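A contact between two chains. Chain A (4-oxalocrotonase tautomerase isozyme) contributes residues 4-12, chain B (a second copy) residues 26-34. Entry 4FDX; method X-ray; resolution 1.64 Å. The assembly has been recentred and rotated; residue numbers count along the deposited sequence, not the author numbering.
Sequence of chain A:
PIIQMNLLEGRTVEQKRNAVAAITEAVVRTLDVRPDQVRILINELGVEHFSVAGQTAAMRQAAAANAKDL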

# COMPACT_ATOMS: atom_id res chain seq x y z
N GLN A 4 1.73 1.88 -7.87
CA GLN A 4 2.28 0.62 -7.40
C GLN A 4 1.61 -0.44 -8.23
O GLN A 4 0.38 -0.45 -8.28
N MET A 5 2.38 -1.29 -8.86
CA MET A 5 1.75 -2.32 -9.67
C MET A 5 2.11 -3.68 -9.06
O MET A 5 3.30 -4.07 -8.99
N ASN A 6 1.10 -4.40 -8.65
CA ASN A 6 1.31 -5.78 -8.12
C ASN A 6 1.01 -6.74 -9.28
O ASN A 6 -0.09 -6.71 -9.88
N LEU A 7 1.98 -7.60 -9.62
CA LEU A 7 1.68 -8.53 -10.69
C LEU A 7 2.38 -9.85 -10.37
O LEU A 7 3.30 -9.88 -9.56
N LEU A 8 1.88 -10.92 -10.96
CA LEU A 8 2.48 -12.25 -10.65
C LEU A 8 3.90 -12.34 -11.20
O LEU A 8 4.18 -11.78 -12.29
N GLU A 9 4.76 -13.06 -10.48
CA GLU A 9 6.09 -13.37 -10.98
C GLU A 9 6.02 -14.10 -12.34
O GLU A 9 5.01 -14.67 -12.70
N GLY A 10 7.11 -13.99 -13.10
CA GLY A 10 7.24 -14.76 -14.38
C GLY A 10 7.58 -13.84 -15.54
O GLY A 10 7.91 -14.29 -16.61
N ARG A 11 7.57 -12.53 -15.33
CA ARG A 11 7.66 -11.64 -16.50
C ARG A 11 9.11 -11.36 -16.74
O ARG A 11 9.90 -11.32 -15.80
N THR A 12 9.49 -11.26 -18.01
CA THR A 12 10.85 -10.93 -18.36
C THR A 12 11.13 -9.40 -18.18
O THR A 12 10.19 -8.60 -18.16
N ALA B 26 -2.71 -0.05 -21.38
CA ALA B 26 -1.23 -0.14 -21.34
C ALA B 26 -0.82 -1.48 -20.75
O ALA B 26 0.07 -2.13 -21.28
N VAL B 27 -1.51 -1.91 -19.68
CA VAL B 27 -1.15 -3.14 -18.92
C VAL B 27 -1.57 -4.36 -19.79
O VAL B 27 -0.77 -5.28 -19.97
N VAL B 28 -2.80 -4.33 -20.32
CA VAL B 28 -3.29 -5.40 -21.20
C VAL B 28 -2.25 -5.66 -22.32
O VAL B 28 -1.84 -6.81 -22.54
N ARG B 29 -1.76 -4.60 -22.98
CA ARG B 29 -0.93 -4.75 -24.17
C ARG B 29 0.44 -5.24 -23.83
O ARG B 29 0.96 -6.16 -24.48
N THR B 30 1.05 -4.70 -22.78
CA THR B 30 2.46 -4.94 -22.45
C THR B 30 2.66 -6.20 -21.59
O THR B 30 3.78 -6.81 -21.63
N LEU B 31 1.60 -6.59 -20.86
CA LEU B 31 1.66 -7.75 -20.01
C LEU B 31 0.87 -8.95 -20.47
O LEU B 31 0.91 -9.98 -19.77
N ASP B 32 0.14 -8.83 -21.57
CA ASP B 32 -0.59 -9.92 -22.19
C ASP B 32 -1.57 -10.56 -21.18
O ASP B 32 -1.48 -11.76 -20.89
N VAL B 33 -2.44 -9.72 -20.61
CA VAL B 33 -3.50 -10.12 -19.67
C VAL B 33 -4.78 -9.61 -20.23
O VAL B 33 -4.78 -8.71 -21.11
N ARG B 34 -5.92 -10.14 -19.74
CA ARG B 34 -7.22 -9.67 -20.24
C ARG B 34 -7.60 -8.41 -19.44
O ARG B 34 -7.15 -8.25 -18.32

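This is a small, mainly apolar contact between a strand and loop of chain A and the end of a helix and the following loop of chain B, closed at one end by a weak hydrogen bond from an arginine. The two stretches bury 226 Å² between them, both sides summed. The strand and helix axes stay 12.6 Å apart at closest approach, and side chains reach across the gap.

Leu B31 is the centre of the contact and has the largest covered area. Its CA-to-CB bond points toward chain A, with chi1 m and chi2 t. CD1 of Leu B31 lies 4.0 Å from SD of Met A5 and 3.8 Å from CD1 of Leu A7. The CA-to-CB bonds of both residues also point toward the other stretch, as expected for alternate positions on a strand. Asn A6, between them, stays out of reach. Met A5 is t, t, p along chi1 to chi3, and its SD also comes within 4.3 Å of CG2 of Val B27. Val B27 has chi1 t, and its CA-to-CB bond points sideways. Leu A7 is p, t.

Arg A11 brings the polar part. Its chi1 of -94° and chi2 of 120° lie between wells, while chi3 is t. The side chain carries the guanidinium to the backbone where the helix ends. NH2 of Arg A11 donates a weak hydrogen bond to O of Leu B31, at 3.4 Å. This carbonyl sits at the guanidinium edge, near its plane. NH1 of Arg A11 donates a hydrogen bond back to O of Leu A8, at 3.1 Å, which ties the group to its own chain. NH2 of Arg A11 also packs against CG1 of Val B33, at 3.3 Å. The CA-to-CB bond of Val B33 points toward chain A, with chi1 m.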

# COMPACT_ATOMS: atom_id res chain seq x y z
CB GLN A 4 1.92 0.42 -5.91
CG GLN A 4 2.69 1.42 -5.09
CD GLN A 4 2.09 1.71 -3.69
OE1 GLN A 4 1.01 2.34 -3.51
NE2 GLN A 4 2.82 1.26 -2.69
CB MET A 5 2.30 -2.21 -11.03
CG MET A 5 1.77 -3.35 -11.90
SD MET A 5 1.78 -3.15 -13.68
CE MET A 5 3.43 -2.98 -14.01
CB ASN A 6 0.31 -5.98 -7.00
CG ASN A 6 0.42 -4.86 -5.97
OD1 ASN A 6 1.28 -4.94 -5.15
ND2 ASN A 6 -0.44 -3.82 -6.04
CB LEU A 7 2.10 -8.04 -12.07
CG LEU A 7 3.56 -8.16 -12.46
CD1 LEU A 7 3.80 -7.64 -13.84
CD2 LEU A 7 4.45 -7.33 -11.55
CB LEU A 8 1.69 -13.39 -11.25
CG LEU A 8 0.46 -13.73 -10.42
CD1 LEU A 8 -0.29 -14.62 -11.39
CD2 LEU A 8 0.94 -14.49 -9.16
CB GLU A 9 6.86 -14.23 -9.93
CG GLU A 9 6.22 -15.57 -9.67
CD GLU A 9 6.89 -16.33 -8.52
OE1 GLU A 9 7.88 -15.76 -7.96
OE2 GLU A 9 6.36 -17.46 -8.16
CB ARG A 11 6.88 -10.32 -16.33
CG ARG A 11 5.49 -10.48 -16.93
CD ARG A 11 4.42 -10.28 -15.91
NE ARG A 11 3.17 -10.57 -16.58
CZ ARG A 11 2.09 -10.93 -15.91
NH1 ARG A 11 2.13 -11.08 -14.57
NH2 ARG A 11 0.99 -11.16 -16.58
CB THR A 12 11.22 -11.60 -19.77
OG1 THR A 12 11.58 -13.06 -19.62
CG2 THR A 12 12.32 -10.88 -20.50
CB ALA B 26 -0.62 1.03 -20.54
CB VAL B 27 -1.86 -3.11 -17.56
CG1 VAL B 27 -1.83 -4.50 -16.91
CG2 VAL B 27 -1.11 -2.13 -16.67
CB VAL B 28 -4.65 -4.99 -21.76
CG1 VAL B 28 -5.07 -5.96 -22.90
CG2 VAL B 28 -5.73 -5.07 -20.69
CB ARG B 29 -0.88 -3.42 -24.93
CG ARG B 29 0.00 -3.64 -26.16
CD ARG B 29 0.15 -2.38 -27.00
NE ARG B 29 0.69 -1.23 -26.28
CZ ARG B 29 -0.06 -0.31 -25.66
NH1 ARG B 29 -1.39 -0.43 -25.59
NH2 ARG B 29 0.53 0.70 -25.06
CB THR B 30 3.13 -3.77 -21.70
OG1 THR B 30 2.42 -3.47 -20.48
CG2 THR B 30 3.15 -2.57 -22.59
CB LEU B 31 1.30 -7.40 -18.57
CG LEU B 31 2.22 -6.31 -17.95
CD1 LEU B 31 1.80 -5.86 -16.56
CD2 LEU B 31 3.72 -6.65 -17.94
CB ASP B 32 0.46 -10.94 -22.67
CG ASP B 32 -0.11 -11.96 -23.56
OD1 ASP B 32 -0.97 -11.61 -24.41
OD2 ASP B 32 0.30 -13.12 -23.36
CB VAL B 33 -3.23 -9.59 -18.22
CG1 VAL B 33 -1.94 -10.22 -17.69
CG2 VAL B 33 -3.19 -8.03 -18.12
CB ARG B 34 -8.30 -10.72 -20.02
CG ARG B 34 -8.09 -11.91 -20.97
CD ARG B 34 -8.94 -13.12 -20.63
NE ARG B 34 -8.55 -13.69 -19.34
CZ ARG B 34 -9.30 -13.60 -18.26
NH1 ARG B 34 -10.46 -13.00 -18.37
NH2 ARG B 34 -8.92 -14.11 -17.09